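Tyrosinase (Aspergillus oryzae, PDB 6JUB) probably uses a pair of copper ions to oxidise L-tyrosine and L-dopa with molecular oxygen to L-dopaquinone, a reaction of melanin biosynthesis. Local coordinates at residues H98-F103 with K401-D406; Y478-L483 with V537-Q542. The protein carries 1 engineered substitution. All coordinates share one frame; numbering follows the deposited sequence.

How the contacts relate
Contact 1 sets the loop 98-103, which leads into a copper-binding helix, against the loop 401-406 that follows helix 398-401; contact 2 lies in the C-terminal domain, where the loop after strand 471-478 meets the start of strand 539-544. Their centres are about 17 Å apart, yet Asn-99 of the first reaches the second directly. Its OD1 lies 2.8 Å from Ser-539 OG, probably a hydrogen bond, and its ND2 packs near Arg-480 NE at 3.6 Å. The neighbouring His-98 binds copper, and the side chains of Arg-480 and His-98 are about 5 Å apart, so contact 2 meets the copper site indirectly, through the residue next to His-98.

Contact 1. Residues H98-F103 with K401-D406; sequences HNNYTF and KVSKDD. With CU (copper (II) ion), chain E; PER (peroxide ion), chain G.
Thr-102 OG1 lies 2.6 Å from a water that donates to Asp-406 OD2. No direct hydrogen bond crosses between 98-103 and 401-406; the rest is packing. With chi1 at 47°, the methyl of Thr-102 is set anti to its carbonyl carbon and faces Ser-403, where CG2 rests 3.5 Å from Ser-403 O. That same oxygen accepts from Asp-406 N and closes a type I turn. Ser-403 OG bonds backward to Ser-400 O, and it also sits at the edge of the Tyr-101 ring, near the ring plane, 4.0 Å from Tyr-101 CD2. A second type I turn, Asn-100 to Phe-103, brings segment 98-103 round to Thr-102, the N-cap residue of helix 103-129, which carries the copper ligand His-107. This is the type 3 copper architecture of tyrosinases, in which histidines hold the two metals. At the far end of the loop, His-98 NE2 binds one copper ion at 2.1 Å, with His-71 and His-107 as fellow ligands. Peroxide O1 lies at the edge of the His-98 ring and, 3.8 Å from Phe-103 CE1, near the plane of the phenyl ring too.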
loop_
_atom_site.group_PDB
_atom_site.type_symbol
_atom_site.label_atom_id
_atom_site.label_comp_id
_atom_site.label_asym_id
_atom_site.label_seq_id
_atom_site.Cartn_x
_atom_site.Cartn_y
_atom_site.Cartn_z
ATOM N N HIS B 98 29.248 -4.930 -7.639
ATOM C CA HIS B 98 28.808 -3.544 -7.555
ATOM C C HIS B 98 30.020 -2.625 -7.436
ATOM O O HIS B 98 31.062 -3.053 -6.928
ATOM C CB HIS B 98 27.865 -3.347 -6.362
ATOM C CG HIS B 98 26.710 -4.311 -6.420
ATOM N ND1 HIS B 98 26.634 -5.437 -5.641
ATOM C CD2 HIS B 98 25.603 -4.326 -7.197
ATOM C CE1 HIS B 98 25.514 -6.103 -5.926
ATOM N NE2 HIS B 98 24.861 -5.448 -6.878
ATOM N N ASN B 99 29.867 -1.392 -7.912
ATOM C CA ASN B 99 30.952 -0.424 -7.938
ATOM C C ASN B 99 32.199 -0.966 -8.633
ATOM O O ASN B 99 33.323 -0.695 -8.201
ATOM C CB ASN B 99 31.323 0.062 -6.531
ATOM C CG ASN B 99 31.934 1.452 -6.531
ATOM O OD1 ASN B 99 31.389 2.382 -7.131
ATOM N ND2 ASN B 99 33.067 1.615 -5.851
ATOM N N ASN B 100 32.018 -1.694 -9.726
ATOM C CA ASN B 100 33.144 -2.065 -10.580
ATOM C C ASN B 100 32.656 -2.238 -12.017
ATOM O O ASN B 100 31.452 -2.391 -12.239
ATOM C CB ASN B 100 33.817 -3.347 -10.104
ATOM C CG ASN B 100 35.241 -3.503 -10.613
ATOM O OD1 ASN B 100 35.878 -2.601 -11.157
ATOM N ND2 ASN B 100 35.778 -4.705 -10.445
ATOM N N TYR B 101 33.587 -2.233 -12.963
ATOM C CA TYR B 101 33.254 -2.095 -14.375
ATOM C C TYR B 101 32.611 -3.347 -14.955
ATOM O O TYR B 101 32.086 -3.308 -16.059
ATOM C CB TYR B 101 34.515 -1.739 -15.165
ATOM C CG TYR B 101 35.278 -0.598 -14.525
ATOM C CD1 TYR B 101 34.712 0.675 -14.498
ATOM C CD2 TYR B 101 36.535 -0.779 -13.954
ATOM C CE1 TYR B 101 35.396 1.726 -13.916
ATOM C CE2 TYR B 101 37.225 0.271 -13.374
ATOM C CZ TYR B 101 36.645 1.524 -13.357
ATOM O OH TYR B 101 37.296 2.598 -12.793
ATOM N N THR B 102 32.646 -4.440 -14.209
ATOM C CA THR B 102 31.942 -5.654 -14.598
ATOM C C THR B 102 30.522 -5.682 -14.052
ATOM O O THR B 102 29.824 -6.697 -14.172
ATOM C CB THR B 102 32.739 -6.875 -14.100
ATOM O OG1 THR B 102 33.116 -6.679 -12.732
ATOM C CG2 THR B 102 34.032 -7.006 -14.905
ATOM N N PHE B 103 30.040 -4.591 -13.458
ATOM C CA PHE B 103 28.650 -4.544 -12.998
ATOM C C PHE B 103 27.673 -4.910 -14.099
ATOM O O PHE B 103 26.775 -5.745 -13.876
ATOM C CB PHE B 103 28.366 -3.141 -12.447
ATOM C CG PHE B 103 26.900 -2.814 -12.325
ATOM C CD1 PHE B 103 26.123 -3.353 -11.311
ATOM C CD2 PHE B 103 26.296 -1.967 -13.237
ATOM C CE1 PHE B 103 24.777 -3.071 -11.227
ATOM C CE2 PHE B 103 24.946 -1.674 -13.163
ATOM C CZ PHE B 103 24.179 -2.234 -12.157
ATOM N N LYS B 401 40.014 -2.164 -18.188
ATOM C CA LYS B 401 40.747 -3.261 -18.814
ATOM C C LYS B 401 41.290 -4.193 -17.738
ATOM O O LYS B 401 41.427 -5.404 -17.922
ATOM C CB LYS B 401 41.870 -2.749 -19.730
ATOM N N VAL B 402 41.589 -3.658 -16.554
ATOM C CA VAL B 402 42.100 -4.545 -15.504
ATOM C C VAL B 402 41.097 -5.632 -15.148
ATOM O O VAL B 402 41.459 -6.730 -14.729
ATOM C CB VAL B 402 42.478 -3.759 -14.235
ATOM N N SER B 403 39.809 -5.339 -15.302
ATOM C CA SER B 403 38.771 -6.229 -14.781
ATOM C C SER B 403 38.132 -7.051 -15.888
ATOM O O SER B 403 37.340 -7.968 -15.678
ATOM C CB SER B 403 37.713 -5.375 -14.068
ATOM O OG SER B 403 37.004 -4.596 -15.024
ATOM N N LYS B 404 38.479 -6.728 -17.128
ATOM C CA LYS B 404 37.852 -7.374 -18.272
ATOM C C LYS B 404 37.846 -8.888 -18.141
ATOM O O LYS B 404 36.887 -9.560 -18.521
ATOM C CB LYS B 404 38.596 -6.968 -19.553
ATOM C CG LYS B 404 37.917 -7.494 -20.807
ATOM C CD LYS B 404 38.569 -6.961 -22.067
ATOM C CE LYS B 404 39.861 -7.706 -22.365
ATOM N NZ LYS B 404 39.625 -9.159 -22.607
ATOM N N ASP B 405 38.942 -9.450 -17.636
ATOM C CA ASP B 405 39.102 -10.898 -17.660
ATOM C C ASP B 405 38.717 -11.496 -16.313
ATOM O O ASP B 405 39.040 -12.651 -16.041
ATOM C CB ASP B 405 40.542 -11.274 -18.014
ATOM C CG ASP B 405 40.991 -10.916 -19.413
ATOM O OD1 ASP B 405 40.167 -10.922 -20.352
ATOM O OD2 ASP B 405 42.201 -10.638 -19.600
ATOM N N ASP B 406 38.019 -10.739 -15.465
ATOM C CA ASP B 406 37.550 -11.299 -14.206
ATOM C C ASP B 406 36.574 -12.450 -14.424
ATOM O O ASP B 406 35.699 -12.369 -15.293
ATOM C CB ASP B 406 36.852 -10.244 -13.338
ATOM C CG ASP B 406 37.838 -9.305 -12.667
ATOM O OD1 ASP B 406 39.050 -9.475 -12.896
ATOM O OD2 ASP B 406 37.377 -8.400 -11.941
HETATM CU CU CU E . 23.270 -6.305 -8.044
HETATM O O1 PER G . 22.544 -4.636 -8.636
HETATM O O2 PER G . 21.412 -5.299 -7.709
HETATM O O HOH W 1 34.653 -8.351 -11.404
#

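Contact 2. Residues Y478-L483 with V537-Q542; sequences YSRYAL and VLSVSQ
The ring of Tyr-478 lies over Ser-539, its face turned to the serine CB in a CH-pi contact. CB stands 3.8 Å from the ring centroid, 24° off the normal, and is displaced toward the rim so that CZ is the nearest ring atom, at 3.5 Å. A chi1 of 61° places CG between the backbone N and the carbonyl carbon, which folds the phenol across its strand partner. Beside this CH-pi contact the two backbones form an antiparallel hydrogen-bonded pair: Tyr-478 N gives to Ser-539 O at 3.0 Å, and Ser-539 N returns a bond to Tyr-478 O at 2.8 Å. Alongside, Leu-538 CD2 meets Ser-479 CB at 3.9 Å. Where the strands part, one water accepts from Arg-480 N and donates to Val-537 O and Ser-539 OG; the last of these also bonds Asn-99. On the other side of 539-544, Leu-538 and Val-540 make backbone bonds to Tyr-306 and Thr-304. An ST turn, Ser-479 OG accepting from Tyr-481 N, and a type I turn closed by Ala-482 N on Ser-479 O follow the antiparallel bridge that pairs strands 471-478 and 539-544 in the mixed sheet of the tyrosinase C-terminal domain.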
loop_
_atom_site.group_PDB
_atom_site.type_symbol
_atom_site.label_atom_id
_atom_site.label_comp_id
_atom_site.label_asym_id
_atom_site.label_seq_id
_atom_site.Cartn_x
_atom_site.Cartn_y
_atom_site.Cartn_z
ATOM N N TYR B 478 31.324 10.470 -3.732
ATOM C CA TYR B 478 31.212 10.031 -2.347
ATOM C C TYR B 478 31.903 8.682 -2.187
ATOM O O TYR B 478 32.249 8.053 -3.191
ATOM C CB TYR B 478 29.734 9.905 -1.943
ATOM C CG TYR B 478 28.996 8.885 -2.788
ATOM C CD1 TYR B 478 28.480 9.245 -4.032
ATOM C CD2 TYR B 478 28.810 7.579 -2.357
ATOM C CE1 TYR B 478 27.800 8.329 -4.817
ATOM C CE2 TYR B 478 28.139 6.654 -3.142
ATOM C CZ TYR B 478 27.639 7.034 -4.369
ATOM O OH TYR B 478 26.970 6.124 -5.159
ATOM N N SER B 479 32.096 8.251 -0.951
ATOM C CA SER B 479 32.586 6.900 -0.673
ATOM C C SER B 479 31.435 6.000 -0.232
ATOM O O SER B 479 30.697 6.347 0.697
ATOM C CB SER B 479 33.667 6.947 0.409
ATOM O OG SER B 479 33.939 5.642 0.889
ATOM N N ARG B 480 31.272 4.851 -0.890
ATOM C CA ARG B 480 30.190 3.937 -0.536
ATOM C C ARG B 480 30.379 3.360 0.862
ATOM O O ARG B 480 29.445 2.762 1.396
ATOM C CB ARG B 480 30.081 2.796 -1.544
ATOM C CG ARG B 480 31.234 1.792 -1.546
ATOM C CD ARG B 480 31.134 0.964 -2.821
ATOM N NE ARG B 480 32.049 -0.161 -2.928
ATOM C CZ ARG B 480 31.685 -1.431 -2.781
ATOM N NH1 ARG B 480 30.420 -1.743 -2.504
ATOM N NH2 ARG B 480 32.571 -2.407 -2.899
ATOM N N TYR B 481 31.559 3.522 1.447
ATOM C CA TYR B 481 31.851 2.970 2.759
ATOM C C TYR B 481 31.679 3.992 3.886
ATOM O O TYR B 481 31.969 3.631 5.025
ATOM C CB TYR B 481 33.307 2.508 2.848
ATOM C CG TYR B 481 33.754 1.517 1.812
ATOM C CD1 TYR B 481 33.765 0.155 2.094
ATOM C CD2 TYR B 481 34.171 1.941 0.559
ATOM C CE1 TYR B 481 34.181 -0.758 1.144
ATOM C CE2 TYR B 481 34.584 1.028 -0.392
ATOM C CZ TYR B 481 34.585 -0.315 -0.098
ATOM O OH TYR B 481 35.000 -1.220 -1.051
ATOM N N ALA B 482 31.288 5.218 3.570
ATOM C CA ALA B 482 31.334 6.339 4.494
ATOM C C ALA B 482 30.562 6.089 5.784
ATOM O O ALA B 482 30.868 6.704 6.809
ATOM C CB ALA B 482 30.780 7.598 3.828
ATOM N N LEU B 483 29.550 5.237 5.742
ATOM C CA LEU B 483 28.688 4.974 6.888
ATOM C C LEU B 483 28.824 3.534 7.370
ATOM O O LEU B 483 27.840 2.872 7.704
ATOM C CB LEU B 483 27.232 5.272 6.502
ATOM C CG LEU B 483 26.337 5.790 7.622
ATOM C CD1 LEU B 483 26.992 6.971 8.333
ATOM C CD2 LEU B 483 24.966 6.177 7.089
ATOM N N VAL B 537 38.690 3.479 -3.251
ATOM C CA VAL B 537 37.949 3.803 -4.467
ATOM C C VAL B 537 36.710 4.614 -4.126
ATOM O O VAL B 537 36.066 4.425 -3.092
ATOM C CB VAL B 537 37.544 2.533 -5.244
ATOM N N LEU B 538 36.345 5.559 -4.989
ATOM C CA LEU B 538 35.151 6.362 -4.701
ATOM C C LEU B 538 34.006 5.983 -5.625
ATOM O O LEU B 538 34.146 5.050 -6.417
ATOM C CB LEU B 538 35.494 7.850 -4.876
ATOM C CG LEU B 538 36.559 8.347 -3.892
ATOM C CD1 LEU B 538 36.978 9.768 -4.219
ATOM C CD2 LEU B 538 36.033 8.238 -2.466
ATOM N N SER B 539 32.909 6.722 -5.526
ATOM C CA SER B 539 31.745 6.515 -6.374
ATOM C C SER B 539 31.244 7.850 -6.915
ATOM O O SER B 539 31.300 8.867 -6.210
ATOM C CB SER B 539 30.655 5.782 -5.588
ATOM O OG SER B 539 31.087 4.475 -5.221
ATOM N N VAL B 540 30.765 7.864 -8.162
ATOM C CA VAL B 540 30.241 9.102 -8.729
ATOM C C VAL B 540 28.856 8.929 -9.348
ATOM O O VAL B 540 28.391 7.858 -9.747
ATOM C CB VAL B 540 31.173 9.719 -9.787
ATOM C CG1 VAL B 540 32.488 10.143 -9.158
ATOM C CG2 VAL B 540 31.401 8.731 -10.926
ATOM N N SER B 541 28.172 10.065 -9.400
ATOM C CA SER B 541 26.885 10.188 -10.061
ATOM C C SER B 541 26.736 11.604 -10.607
ATOM O O SER B 541 27.553 12.482 -10.327
ATOM C CB SER B 541 25.727 9.854 -9.118
ATOM O OG SER B 541 24.520 9.838 -9.855
ATOM N N GLN B 542 25.687 11.792 -11.389
ATOM C CA GLN B 542 25.422 13.110 -11.975
ATOM C C GLN B 542 23.911 13.327 -12.024
ATOM O O GLN B 542 23.185 12.367 -12.239
ATOM C CB GLN B 542 26.015 13.189 -13.377
ATOM C CG GLN B 542 25.907 14.567 -14.016
ATOM C CD GLN B 542 25.941 14.456 -15.535
ATOM O OE1 GLN B 542 24.877 14.473 -16.164
ATOM N NE2 GLN B 542 27.159 14.320 -16.056
HETATM O O HOH W 2 32.990 4.215 -3.096
#